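Local structure of phosphatidylinositol 4,5-bisphosphate-binding protein SLM1 (Saccharomyces cerevisiae, 4A6H) at residues Ala78-His83 and Asn95-Asp101; Glu61-Lys65 and Tyr103-Met107; Pro31-Phe37 and Pro48-Leu54; Thr58-His62 and Phe110-Lys114. The protein binds phosphatidylinositol 4,5-bisphosphate and, together with SLM2, acts as an effector of TORC2 and calcineurin signalling, mediating actin polarization in yeast. All coordinates share one frame; numbering follows the deposited sequence.

Overall arrangement
This PH domain folds as a strongly bent antiparallel sheet closed by a C-terminal helix. From the N terminus, interaction 3 comes first: P31-F37 and P48-L54 close a short loop and pair strands 33-37 and 50-53 at one edge. Strand 57-62, at the other edge, then opens interactions 4 and 2, which share E61 and H62 and close late, on helix 103-116. Interaction 1, the hairpin of strands 79-84 and 95-99, is nested inside both loops; V81 N lies 2.9 Å from E61 O. Interaction 3 meets the rest in the core: W96 of interaction 1 packs on M50 and L52, and L113 of the helix touches L54.

Interaction 1: residues Ala78-His83 and Asn95-Asp101; sequences AKFVLH and NWVFKAD. With I4D (D-myo-inositol-4-phosphate), chain G; PO4 (phosphate ion), chain E.
Backbone bonds join F80 to F98 and L82 to W96 in both directions, and a further one runs from A100 N to A78 O (2.8 Å). K79/K99 and V81/V97 alternate with them as non-hydrogen-bonded antiparallel pairs, and H83/N95 follows at the end. One side-chain bond is added there: H83 ND1 donates, in the plane of the imidazole, to N95 OD1 at 2.7 Å, approaching 34° out of the amide plane. N95 ND2 turns to a phosphate ion, reaching O4 at 2.8 Å. This is the last β-hairpin of the PH domain, and F80, L82, W96 and F98 line its inner face. F80, its CG placed between backbone N and carbonyl carbon (chi1 70°), lies under F98 CB, which is 3.8 Å from the ring centroid. The two phenyl planes, 17° apart, are slid apart. F98 CE1 then reaches L82 CB at 3.9 Å, which sits at the ring edge. On the outer face K79 and K99 run side by side toward inositol 4-phosphate, in a site also lined by R15, K20, S21, Y22 and S76 and consistent with non-canonical PH-domain binding. K99 NZ makes a weak bond to ligand O2 (3.3 Å).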
# COMPACT_ATOMS: atom_id res chain seq x y z
N ALA A 78 -20.06 -0.15 -18.20
CA ALA A 78 -19.35 0.14 -16.96
C ALA A 78 -18.98 -1.13 -16.23
O ALA A 78 -18.91 -1.15 -14.99
CB ALA A 78 -20.21 1.03 -16.07
N LYS A 79 -18.69 -2.19 -16.99
CA LYS A 79 -18.40 -3.50 -16.40
C LYS A 79 -16.94 -3.90 -16.56
O LYS A 79 -16.28 -3.49 -17.52
CB LYS A 79 -19.29 -4.56 -17.04
CG LYS A 79 -20.76 -4.44 -16.67
CD LYS A 79 -21.63 -5.39 -17.48
CE LYS A 79 -22.17 -4.66 -18.70
NZ LYS A 79 -23.07 -5.49 -19.53
N PHE A 80 -16.45 -4.71 -15.63
CA PHE A 80 -15.14 -5.34 -15.76
C PHE A 80 -15.13 -6.73 -15.16
O PHE A 80 -16.01 -7.09 -14.38
CB PHE A 80 -14.01 -4.45 -15.20
CG PHE A 80 -14.00 -4.33 -13.69
CD1 PHE A 80 -14.76 -3.36 -13.05
CD2 PHE A 80 -13.20 -5.17 -12.92
CE1 PHE A 80 -14.74 -3.24 -11.66
CE2 PHE A 80 -13.18 -5.06 -11.53
CZ PHE A 80 -13.95 -4.09 -10.91
N VAL A 81 -14.12 -7.51 -15.53
CA VAL A 81 -13.98 -8.88 -15.07
C VAL A 81 -12.76 -9.04 -14.19
O VAL A 81 -11.65 -8.61 -14.54
CB VAL A 81 -13.85 -9.85 -16.26
CG1 VAL A 81 -13.69 -11.28 -15.77
CG2 VAL A 81 -15.04 -9.69 -17.20
N LEU A 82 -12.98 -9.67 -13.04
CA LEU A 82 -11.92 -10.05 -12.10
C LEU A 82 -11.76 -11.56 -12.20
O LEU A 82 -12.72 -12.31 -12.01
CB LEU A 82 -12.28 -9.62 -10.68
CG LEU A 82 -11.23 -9.81 -9.59
CD1 LEU A 82 -10.02 -8.93 -9.87
CD2 LEU A 82 -11.83 -9.46 -8.24
N HIS A 83 -10.54 -12.00 -12.50
CA HIS A 83 -10.23 -13.41 -12.73
C HIS A 83 -9.44 -13.99 -11.56
O HIS A 83 -8.51 -13.36 -11.07
CB HIS A 83 -9.40 -13.54 -14.00
CG HIS A 83 -8.96 -14.94 -14.31
ND1 HIS A 83 -9.79 -15.87 -14.90
CD2 HIS A 83 -7.77 -15.56 -14.14
CE1 HIS A 83 -9.14 -17.00 -15.07
NE2 HIS A 83 -7.90 -16.84 -14.62
N ASN A 95 -14.42 -16.43 -12.89
CA ASN A 95 -14.47 -15.01 -13.22
C ASN A 95 -15.69 -14.33 -12.64
O ASN A 95 -16.81 -14.81 -12.76
CB ASN A 95 -14.49 -14.84 -14.74
CG ASN A 95 -13.28 -15.45 -15.40
OD1 ASN A 95 -12.21 -14.85 -15.41
ND2 ASN A 95 -13.44 -16.65 -15.94
N TRP A 96 -15.46 -13.19 -11.99
CA TRP A 96 -16.54 -12.39 -11.44
C TRP A 96 -16.69 -11.09 -12.20
O TRP A 96 -15.70 -10.48 -12.63
CB TRP A 96 -16.29 -12.11 -9.97
CG TRP A 96 -16.70 -13.26 -9.08
CD1 TRP A 96 -17.15 -14.49 -9.49
CD2 TRP A 96 -16.70 -13.28 -7.65
NE1 TRP A 96 -17.43 -15.27 -8.39
CE2 TRP A 96 -17.16 -14.56 -7.26
CE3 TRP A 96 -16.36 -12.35 -6.67
CZ2 TRP A 96 -17.29 -14.92 -5.91
CZ3 TRP A 96 -16.48 -12.72 -5.33
CH2 TRP A 96 -16.95 -13.99 -4.97
N VAL A 97 -17.93 -10.66 -12.39
CA VAL A 97 -18.21 -9.48 -13.18
C VAL A 97 -18.71 -8.38 -12.26
O VAL A 97 -19.64 -8.61 -11.46
CB VAL A 97 -19.25 -9.78 -14.27
CG1 VAL A 97 -19.60 -8.50 -15.03
CG2 VAL A 97 -18.71 -10.83 -15.24
N PHE A 98 -18.08 -7.22 -12.34
CA PHE A 98 -18.45 -6.05 -11.56
C PHE A 98 -18.99 -4.95 -12.44
O PHE A 98 -18.57 -4.79 -13.59
CB PHE A 98 -17.24 -5.52 -10.78
CG PHE A 98 -16.78 -6.44 -9.68
CD1 PHE A 98 -15.86 -7.43 -9.94
CD2 PHE A 98 -17.29 -6.31 -8.39
CE1 PHE A 98 -15.43 -8.27 -8.92
CE2 PHE A 98 -16.87 -7.16 -7.38
CZ PHE A 98 -15.94 -8.14 -7.64
N LYS A 99 -19.92 -4.18 -11.90
CA LYS A 99 -20.51 -3.08 -12.63
C LYS A 99 -20.45 -1.81 -11.79
O LYS A 99 -20.92 -1.78 -10.65
CB LYS A 99 -21.96 -3.41 -13.01
CG LYS A 99 -22.67 -2.29 -13.77
CD LYS A 99 -24.02 -2.74 -14.33
CE LYS A 99 -25.03 -3.01 -13.24
NZ LYS A 99 -26.39 -3.21 -13.84
N ALA A 100 -19.88 -0.75 -12.36
CA ALA A 100 -19.79 0.53 -11.68
C ALA A 100 -20.87 1.46 -12.22
O ALA A 100 -21.69 1.06 -13.06
CB ALA A 100 -18.41 1.15 -11.86
N ASP A 101 -20.85 2.70 -11.75
CA ASP A 101 -21.87 3.68 -12.13
C ASP A 101 -21.72 4.22 -13.55
O ASP A 101 -22.70 4.62 -14.18
CB ASP A 101 -21.84 4.84 -11.14
CG ASP A 101 -21.21 4.46 -9.81
OD1 ASP A 101 -19.99 4.19 -9.77
OD2 ASP A 101 -21.94 4.44 -8.79
O5 I4D G . -25.06 -9.07 -16.97
C5 I4D G . -26.20 -8.04 -17.04
C6 I4D G . -25.66 -6.62 -17.46
O6 I4D G . -24.73 -6.59 -18.50
C4 I4D G . -27.61 -8.42 -16.33
O4 I4D G . -28.05 -9.78 -16.21
P4 I4D G . -28.00 -10.70 -14.98
O43 I4D G . -27.93 -10.00 -13.68
O42 I4D G . -26.87 -11.62 -15.06
O41 I4D G . -29.20 -11.55 -15.06
C3 I4D G . -28.64 -7.41 -16.66
O3 I4D G . -29.66 -7.48 -15.68
C2 I4D G . -28.06 -5.99 -16.71
O2 I4D G . -28.40 -5.12 -15.65
C1 I4D G . -26.72 -5.55 -17.42
O1 I4D G . -26.39 -4.13 -17.50
P PO4 E . -17.03 -18.66 -14.71
O1 PO4 E . -18.09 -17.85 -15.41
O2 PO4 E . -17.16 -18.46 -13.22
O3 PO4 E . -17.21 -20.12 -15.05
O4 PO4 E . -15.66 -18.21 -15.16

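Interaction 2: residues Glu61-Lys65 and Tyr103-Met107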
# COMPACT_ATOMS: atom_id res chain seq x y z
N GLU A 61 -10.91 -8.29 -18.80
CA GLU A 61 -11.61 -7.47 -19.77
C GLU A 61 -12.49 -6.42 -19.12
O GLU A 61 -12.80 -6.49 -17.92
CB GLU A 61 -12.42 -8.32 -20.74
CG GLU A 61 -13.27 -9.37 -20.09
CD GLU A 61 -14.08 -10.18 -21.09
OE1 GLU A 61 -14.49 -9.63 -22.13
OE2 GLU A 61 -14.31 -11.37 -20.82
N HIS A 62 -12.86 -5.43 -19.91
CA HIS A 62 -13.80 -4.42 -19.50
C HIS A 62 -14.62 -3.92 -20.68
O HIS A 62 -14.27 -4.14 -21.85
CB HIS A 62 -13.10 -3.26 -18.79
CG HIS A 62 -12.19 -2.47 -19.68
ND1 HIS A 62 -12.67 -1.61 -20.65
CD2 HIS A 62 -10.84 -2.41 -19.74
CE1 HIS A 62 -11.64 -1.06 -21.28
NE2 HIS A 62 -10.53 -1.53 -20.75
N SER A 63 -15.72 -3.26 -20.37
CA SER A 63 -16.59 -2.72 -21.40
C SER A 63 -15.85 -1.71 -22.26
O SER A 63 -14.98 -0.99 -21.77
CB SER A 63 -17.79 -2.00 -20.77
OG SER A 63 -18.50 -2.82 -19.87
N ARG A 64 -16.22 -1.64 -23.53
CA ARG A 64 -15.83 -0.51 -24.36
C ARG A 64 -16.87 0.60 -24.16
O ARG A 64 -18.05 0.32 -23.99
CB ARG A 64 -15.76 -0.92 -25.83
CG ARG A 64 -14.63 -1.87 -26.15
CD ARG A 64 -14.56 -2.13 -27.64
NE ARG A 64 -14.50 -0.89 -28.42
CZ ARG A 64 -14.59 -0.84 -29.74
NH1 ARG A 64 -14.74 -1.95 -30.44
NH2 ARG A 64 -14.52 0.33 -30.37
N LYS A 65 -16.42 1.85 -24.18
CA LYS A 65 -17.34 2.96 -23.94
C LYS A 65 -18.42 3.05 -25.01
O LYS A 65 -18.20 2.69 -26.17
CB LYS A 65 -16.59 4.29 -23.80
CG LYS A 65 -17.50 5.46 -23.42
CD LYS A 65 -16.70 6.72 -23.11
CE LYS A 65 -17.61 7.92 -22.87
NZ LYS A 65 -18.53 7.73 -21.72
N TYR A 103 -18.71 4.41 -17.22
CA TYR A 103 -17.48 3.95 -17.86
C TYR A 103 -16.27 4.51 -17.13
O TYR A 103 -15.32 3.78 -16.86
CB TYR A 103 -17.45 4.38 -19.34
CG TYR A 103 -16.15 4.04 -20.04
CD1 TYR A 103 -15.94 2.77 -20.56
CD2 TYR A 103 -15.14 4.98 -20.18
CE1 TYR A 103 -14.74 2.45 -21.20
CE2 TYR A 103 -13.95 4.67 -20.81
CZ TYR A 103 -13.76 3.41 -21.32
OH TYR A 103 -12.57 3.10 -21.95
N GLU A 104 -16.30 5.80 -16.82
CA GLU A 104 -15.16 6.46 -16.20
C GLU A 104 -14.85 5.88 -14.81
O GLU A 104 -13.69 5.66 -14.47
CB GLU A 104 -15.40 7.97 -16.10
CG GLU A 104 -15.98 8.60 -17.37
CD GLU A 104 -17.51 8.63 -17.37
OE1 GLU A 104 -18.09 9.50 -16.68
OE2 GLU A 104 -18.13 7.79 -18.06
N SER A 105 -15.90 5.62 -14.03
CA SER A 105 -15.71 5.04 -12.71
C SER A 105 -15.16 3.63 -12.86
O SER A 105 -14.26 3.22 -12.12
CB SER A 105 -17.02 5.00 -11.94
OG SER A 105 -16.85 4.35 -10.69
N MET A 106 -15.73 2.88 -13.80
CA MET A 106 -15.27 1.53 -14.04
C MET A 106 -13.78 1.54 -14.38
O MET A 106 -13.01 0.70 -13.89
CB MET A 106 -16.08 0.87 -15.16
CG MET A 106 -15.57 -0.50 -15.61
SD MET A 106 -14.17 -0.43 -16.74
CE MET A 106 -15.03 0.04 -18.24
N MET A 107 -13.35 2.49 -15.21
CA MET A 107 -11.96 2.51 -15.62
C MET A 107 -11.04 2.89 -14.46
O MET A 107 -9.91 2.41 -14.38
CB MET A 107 -11.74 3.42 -16.82
CG MET A 107 -12.24 2.82 -18.15
SD MET A 107 -11.51 1.23 -18.57
CE MET A 107 -9.79 1.68 -18.85
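Y103, in the first turn of the C-terminal helix that closes the PH-domain sheet, meets the chain leaving edge strand 57-62 at S63, R64 and K65. Its CG is anti to the backbone N (chi1 175°), which carries the phenol ring out from the helix to lie flat beneath K65. K65 CB sits over the ring centre, 3.6 Å from the centroid, in a CH-pi contact, and the aliphatic chain continues across the same face until K65 CD meets Y103 CD2 at 3.7 Å. M107 CG covers the opposite face, so the ring is held between helix and loop. At its edge, near the ring plane, Y103 CE1 approaches S63 O at 3.5 Å. E104 points its CB away, but a bend at chi2 (91°) brings the carboxylate back toward the loop, where OE2 forms a long salt bridge with K65 NZ at 3.7 Å. M106 is buried: its SD packs on H62 CB at 3.7 Å, while its methyl lies near S63 O and its chain also touches F80 of the neighbouring strand. M107 completes the turn. Its chain bends at chi2 and chi3, placing the sulfur over the centre of the H62 imidazole in a Met-aromatic contact, 3.6 Å from the centroid and 10° off the normal. A bond to the next residue helps set the imidazole's rotation: H62 ND1 donates to S63 O at 2.6 Å, in the ring plane but from above the carbonyl plane.

Interaction 3: residues Pro31-Phe37 and Pro48-Leu54. With I4D (D-myo-inositol-4-phosphate), chain H; PO4 (phosphate ion), chain F.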
# COMPACT_ATOMS: atom_id res chain seq x y z
N PRO A 31 -3.64 -2.14 -0.78
CA PRO A 31 -2.62 -2.83 -1.57
C PRO A 31 -2.70 -4.37 -1.51
O PRO A 31 -2.10 -5.02 -2.36
CB PRO A 31 -1.31 -2.34 -0.94
CG PRO A 31 -1.65 -0.99 -0.41
CD PRO A 31 -3.06 -1.12 0.12
N ASN A 32 -3.43 -4.92 -0.55
CA ASN A 32 -3.47 -6.37 -0.35
C ASN A 32 -4.77 -7.03 -0.79
O ASN A 32 -4.77 -8.17 -1.23
CB ASN A 32 -3.22 -6.72 1.12
CG ASN A 32 -1.87 -6.26 1.62
OD1 ASN A 32 -0.85 -6.55 1.00
ND2 ASN A 32 -1.85 -5.55 2.73
N PHE A 33 -5.88 -6.31 -0.66
CA PHE A 33 -7.20 -6.91 -0.85
C PHE A 33 -8.16 -5.97 -1.53
O PHE A 33 -8.04 -4.75 -1.42
CB PHE A 33 -7.85 -7.24 0.51
CG PHE A 33 -7.23 -8.41 1.23
CD1 PHE A 33 -7.54 -9.72 0.87
CD2 PHE A 33 -6.37 -8.20 2.28
CE1 PHE A 33 -6.98 -10.80 1.54
CE2 PHE A 33 -5.80 -9.27 2.96
CZ PHE A 33 -6.11 -10.57 2.59
N LEU A 34 -9.13 -6.57 -2.24
CA LEU A 34 -10.37 -5.88 -2.52
C LEU A 34 -11.37 -6.40 -1.47
O LEU A 34 -11.74 -7.58 -1.49
CB LEU A 34 -10.83 -6.18 -3.95
CG LEU A 34 -12.18 -5.55 -4.31
CD1 LEU A 34 -12.07 -4.04 -4.32
CD2 LEU A 34 -12.66 -6.08 -5.66
N HIS A 35 -11.75 -5.53 -0.53
CA HIS A 35 -12.71 -5.88 0.50
C HIS A 35 -14.09 -5.44 0.11
O HIS A 35 -14.26 -4.37 -0.48
CB HIS A 35 -12.41 -5.17 1.83
CG HIS A 35 -11.06 -5.47 2.40
ND1 HIS A 35 -10.75 -6.67 3.01
CD2 HIS A 35 -9.95 -4.70 2.51
CE1 HIS A 35 -9.51 -6.63 3.44
NE2 HIS A 35 -9.00 -5.44 3.17
N GLU A 36 -15.08 -6.26 0.44
CA GLU A 36 -16.48 -5.86 0.36
C GLU A 36 -17.05 -5.72 1.76
O GLU A 36 -16.83 -6.58 2.61
CB GLU A 36 -17.32 -6.89 -0.38
CG GLU A 36 -18.79 -6.47 -0.52
CD GLU A 36 -19.69 -7.57 -1.06
OE1 GLU A 36 -19.21 -8.71 -1.21
OE2 GLU A 36 -20.87 -7.28 -1.36
N PHE A 37 -17.78 -4.63 1.98
CA PHE A 37 -18.58 -4.42 3.19
C PHE A 37 -20.04 -4.25 2.79
O PHE A 37 -20.36 -3.84 1.67
CB PHE A 37 -18.10 -3.18 3.94
CG PHE A 37 -16.65 -3.24 4.36
CD1 PHE A 37 -15.66 -2.80 3.51
CD2 PHE A 37 -16.27 -3.73 5.60
CE1 PHE A 37 -14.32 -2.85 3.87
CE2 PHE A 37 -14.93 -3.77 5.97
CZ PHE A 37 -13.95 -3.34 5.10
N PRO A 48 -15.32 -7.33 7.00
CA PRO A 48 -15.64 -7.52 5.58
C PRO A 48 -16.59 -8.70 5.33
O PRO A 48 -16.47 -9.74 6.00
CB PRO A 48 -14.27 -7.84 4.96
CG PRO A 48 -13.29 -7.19 5.86
CD PRO A 48 -13.88 -7.33 7.25
N VAL A 49 -17.48 -8.57 4.36
CA VAL A 49 -18.25 -9.73 3.91
C VAL A 49 -17.32 -10.69 3.18
O VAL A 49 -17.46 -11.91 3.27
CB VAL A 49 -19.45 -9.34 3.00
CG1 VAL A 49 -20.17 -8.11 3.54
CG2 VAL A 49 -18.99 -9.12 1.59
N MET A 50 -16.34 -10.14 2.47
CA MET A 50 -15.31 -10.95 1.85
C MET A 50 -14.09 -10.10 1.57
O MET A 50 -14.18 -8.88 1.41
CB MET A 50 -15.80 -11.62 0.56
CG MET A 50 -16.09 -10.63 -0.55
SD MET A 50 -16.36 -11.38 -2.18
CE MET A 50 -16.46 -9.92 -3.21
N SER A 51 -12.94 -10.75 1.50
CA SER A 51 -11.68 -10.09 1.20
C SER A 51 -10.98 -10.88 0.12
O SER A 51 -10.56 -12.03 0.34
CB SER A 51 -10.80 -9.99 2.46
OG SER A 51 -11.46 -9.28 3.49
N LEU A 52 -10.85 -10.27 -1.05
CA LEU A 52 -10.26 -10.92 -2.22
C LEU A 52 -8.79 -10.58 -2.33
O LEU A 52 -8.43 -9.43 -2.58
CB LEU A 52 -10.97 -10.45 -3.49
CG LEU A 52 -12.41 -10.87 -3.69
CD1 LEU A 52 -13.11 -9.97 -4.70
CD2 LEU A 52 -12.49 -12.32 -4.12
N ALA A 53 -7.93 -11.58 -2.16
CA ALA A 53 -6.48 -11.36 -2.19
C ALA A 53 -6.00 -10.98 -3.58
O ALA A 53 -6.15 -11.75 -4.51
CB ALA A 53 -5.77 -12.60 -1.71
N LEU A 54 -5.39 -9.80 -3.71
CA LEU A 54 -4.99 -9.29 -5.01
C LEU A 54 -3.84 -10.11 -5.60
O LEU A 54 -3.68 -10.15 -6.81
CB LEU A 54 -4.59 -7.82 -4.90
CG LEU A 54 -5.70 -6.88 -4.46
CD1 LEU A 54 -5.18 -5.45 -4.42
CD2 LEU A 54 -6.89 -7.03 -5.38
O5 I4D H . -17.13 2.88 3.51
C5 I4D H . -15.74 2.59 3.51
C6 I4D H . -15.02 3.94 3.40
O6 I4D H . -15.80 5.13 3.47
C4 I4D H . -15.38 1.74 4.67
O4 I4D H . -16.08 0.49 4.73
P4 I4D H . -17.05 0.04 5.83
O43 I4D H . -17.72 1.17 6.48
O42 I4D H . -16.27 -0.70 6.79
O41 I4D H . -18.10 -0.85 5.32
C3 I4D H . -13.80 1.86 4.96
O3 I4D H . -13.22 0.89 6.00
C2 I4D H . -12.84 3.06 4.60
O2 I4D H . -11.48 2.77 4.42
C1 I4D H . -13.46 4.07 3.64
O1 I4D H . -12.83 5.35 3.34
P PO4 F . -5.29 -4.77 4.32
O1 PO4 F . -6.36 -5.07 3.30
O2 PO4 F . -5.64 -3.55 5.09
O3 PO4 F . -5.19 -5.90 5.30
O4 PO4 F . -3.99 -4.54 3.60
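H35 ND1 and S51 OG share a hydrogen bond of 2.7 Å, side chain to side chain across a non-hydrogen-bonded pair, with the hydroxyl near the imidazole plane. Their strands, 33-37 and 50-53, are an antiparallel pair at one edge of the PH-domain sheet, ending in a classic β-bulge in which V49 and M50 both face E36. The other nitrogen of the H35 ring, NE2, donates to a phosphate ion O1, also at 2.7 Å, so both ring nitrogens are engaged. N32 and T30 bind the same ion, as do H35, N32 and T30 of the second subunit; the phosphate, probably from the crystallisation liquor, thus sits between two copies of the domain. At the bulge E36 N donates to M50 O, whereas E36 O accepts V49 N at 2.7 Å. E36 runs fully extended, chi1 of -178° turning CG away from the amide nitrogen, and brings OE1 to R14 in a salt bridge; the methyl of M50, CE, lies 3.6 Å from that oxygen. At the other end L54 N donates almost straight (178°) to N32 O. Towards the core L34 and L52 lie alongside one another, and L54 continues the apolar surface to L113 and L116 of the C-terminal helix. On the outer side F33 CE1 meets A53 CB at 3.9 Å. F37 belongs to an inositol 4-phosphate pocket, though the very close approach of the ligand here is doubtful; F37 CE2 packs against P48 CG at 3.8 Å.

Interaction 4: residues Thr58-His62 and Phe110-Lys114; sequences TVTEH and FDNLK
F110 pushes its ring between V59 and H62 of the edge strand. From CB, the side chain leaves the helix trans to the backbone nitrogen about the CA-CB bond (chi1 -176°), which carries the ring toward the strand. F110 CD1 is the first ring atom to meet it, 3.9 Å from H62 CB. CE1 goes deeper and touches V59 CB at 3.7 Å. At the tip CZ reaches H62 CD2 at 3.6 Å and has T60 O near the ring plane. The H62 imidazole turns its edge onto the centre of one phenyl face, a T-shaped pair with planes at 74° and centroids 4.6 Å apart. This is where the C-terminal helix of the PH domain packs against strand 57-62, at one edge of the bent sheet. T60, with psi -72°, kinks the strand, and V59 and H62, three residues apart, both face the helix. Over the opposite face of the F110 ring lies V59 CG2, 4.0 Å from the centroid. The same methyl continues onto the helix backbone, 3.8 Å from K114 CA. V59 CG1, the other branch, packs on L113 CB at 3.8 Å, crossing that leucine, which also meets L29, L54 and F80.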
# COMPACT_ATOMS: atom_id res chain seq x y z
N THR A 58 -6.54 -11.19 -11.16
CA THR A 58 -6.20 -10.27 -12.23
C THR A 58 -7.46 -9.62 -12.77
O THR A 58 -8.57 -10.11 -12.54
CB THR A 58 -5.49 -10.98 -13.41
OG1 THR A 58 -6.32 -12.03 -13.93
CG2 THR A 58 -4.15 -11.56 -12.96
N VAL A 59 -7.31 -8.50 -13.47
CA VAL A 59 -8.43 -7.93 -14.21
C VAL A 59 -8.17 -8.13 -15.68
O VAL A 59 -7.09 -7.81 -16.20
CB VAL A 59 -8.73 -6.45 -13.86
CG1 VAL A 59 -9.33 -6.36 -12.44
CG2 VAL A 59 -7.48 -5.59 -13.99
N THR A 60 -9.15 -8.69 -16.37
CA THR A 60 -8.91 -9.16 -17.72
C THR A 60 -9.59 -8.24 -18.73
O THR A 60 -8.92 -7.48 -19.44
CB THR A 60 -9.35 -10.62 -17.88
OG1 THR A 60 -10.69 -10.77 -17.41
CG2 THR A 60 -8.44 -11.53 -17.05
N GLU A 61 -10.91 -8.29 -18.80
CA GLU A 61 -11.61 -7.47 -19.77
C GLU A 61 -12.49 -6.42 -19.12
O GLU A 61 -12.80 -6.49 -17.92
CB GLU A 61 -12.42 -8.32 -20.74
CG GLU A 61 -13.27 -9.37 -20.09
CD GLU A 61 -14.08 -10.18 -21.09
OE1 GLU A 61 -14.49 -9.63 -22.13
OE2 GLU A 61 -14.31 -11.37 -20.82
N HIS A 62 -12.86 -5.43 -19.91
CA HIS A 62 -13.80 -4.42 -19.50
C HIS A 62 -14.62 -3.92 -20.68
O HIS A 62 -14.27 -4.14 -21.85
CB HIS A 62 -13.10 -3.26 -18.79
CG HIS A 62 -12.19 -2.47 -19.68
ND1 HIS A 62 -12.67 -1.61 -20.65
CD2 HIS A 62 -10.84 -2.41 -19.74
CE1 HIS A 62 -11.64 -1.06 -21.28
NE2 HIS A 62 -10.53 -1.53 -20.75
N PHE A 110 -10.73 -0.38 -12.70
CA PHE A 110 -9.98 -1.31 -13.53
C PHE A 110 -8.50 -0.98 -13.48
O PHE A 110 -7.68 -1.85 -13.24
CB PHE A 110 -10.48 -1.27 -14.98
CG PHE A 110 -9.81 -2.26 -15.88
CD1 PHE A 110 -10.32 -3.55 -16.03
CD2 PHE A 110 -8.65 -1.93 -16.56
CE1 PHE A 110 -9.69 -4.48 -16.85
CE2 PHE A 110 -8.02 -2.85 -17.39
CZ PHE A 110 -8.54 -4.13 -17.52
N ASP A 111 -8.16 0.29 -13.68
CA ASP A 111 -6.74 0.66 -13.73
C ASP A 111 -6.06 0.58 -12.36
O ASP A 111 -4.90 0.16 -12.26
CB ASP A 111 -6.54 2.05 -14.33
CG ASP A 111 -6.87 2.11 -15.80
OD1 ASP A 111 -6.77 1.07 -16.48
OD2 ASP A 111 -7.23 3.21 -16.26
N ASN A 112 -6.77 0.95 -11.30
CA ASN A 112 -6.23 0.80 -9.95
C ASN A 112 -5.99 -0.67 -9.60
O ASN A 112 -4.99 -1.01 -8.99
CB ASN A 112 -7.12 1.49 -8.92
CG ASN A 112 -6.82 2.97 -8.78
OD1 ASN A 112 -5.99 3.37 -7.96
ND2 ASN A 112 -7.48 3.80 -9.58
N LEU A 113 -6.90 -1.55 -10.02
CA LEU A 113 -6.71 -2.98 -9.77
C LEU A 113 -5.56 -3.52 -10.60
O LEU A 113 -4.74 -4.31 -10.11
CB LEU A 113 -7.98 -3.75 -10.10
CG LEU A 113 -9.02 -3.66 -8.98
CD1 LEU A 113 -10.43 -3.98 -9.49
CD2 LEU A 113 -8.66 -4.58 -7.82
N LYS A 114 -5.49 -3.09 -11.86
CA LYS A 114 -4.48 -3.56 -12.79
C LYS A 114 -3.07 -3.31 -12.26
O LYS A 114 -2.23 -4.20 -12.32
CB LYS A 114 -4.67 -2.90 -14.15
CG LYS A 114 -3.66 -3.36 -15.19
CD LYS A 114 -3.80 -2.61 -16.51
CE LYS A 114 -3.42 -1.14 -16.37
NZ LYS A 114 -3.15 -0.52 -17.70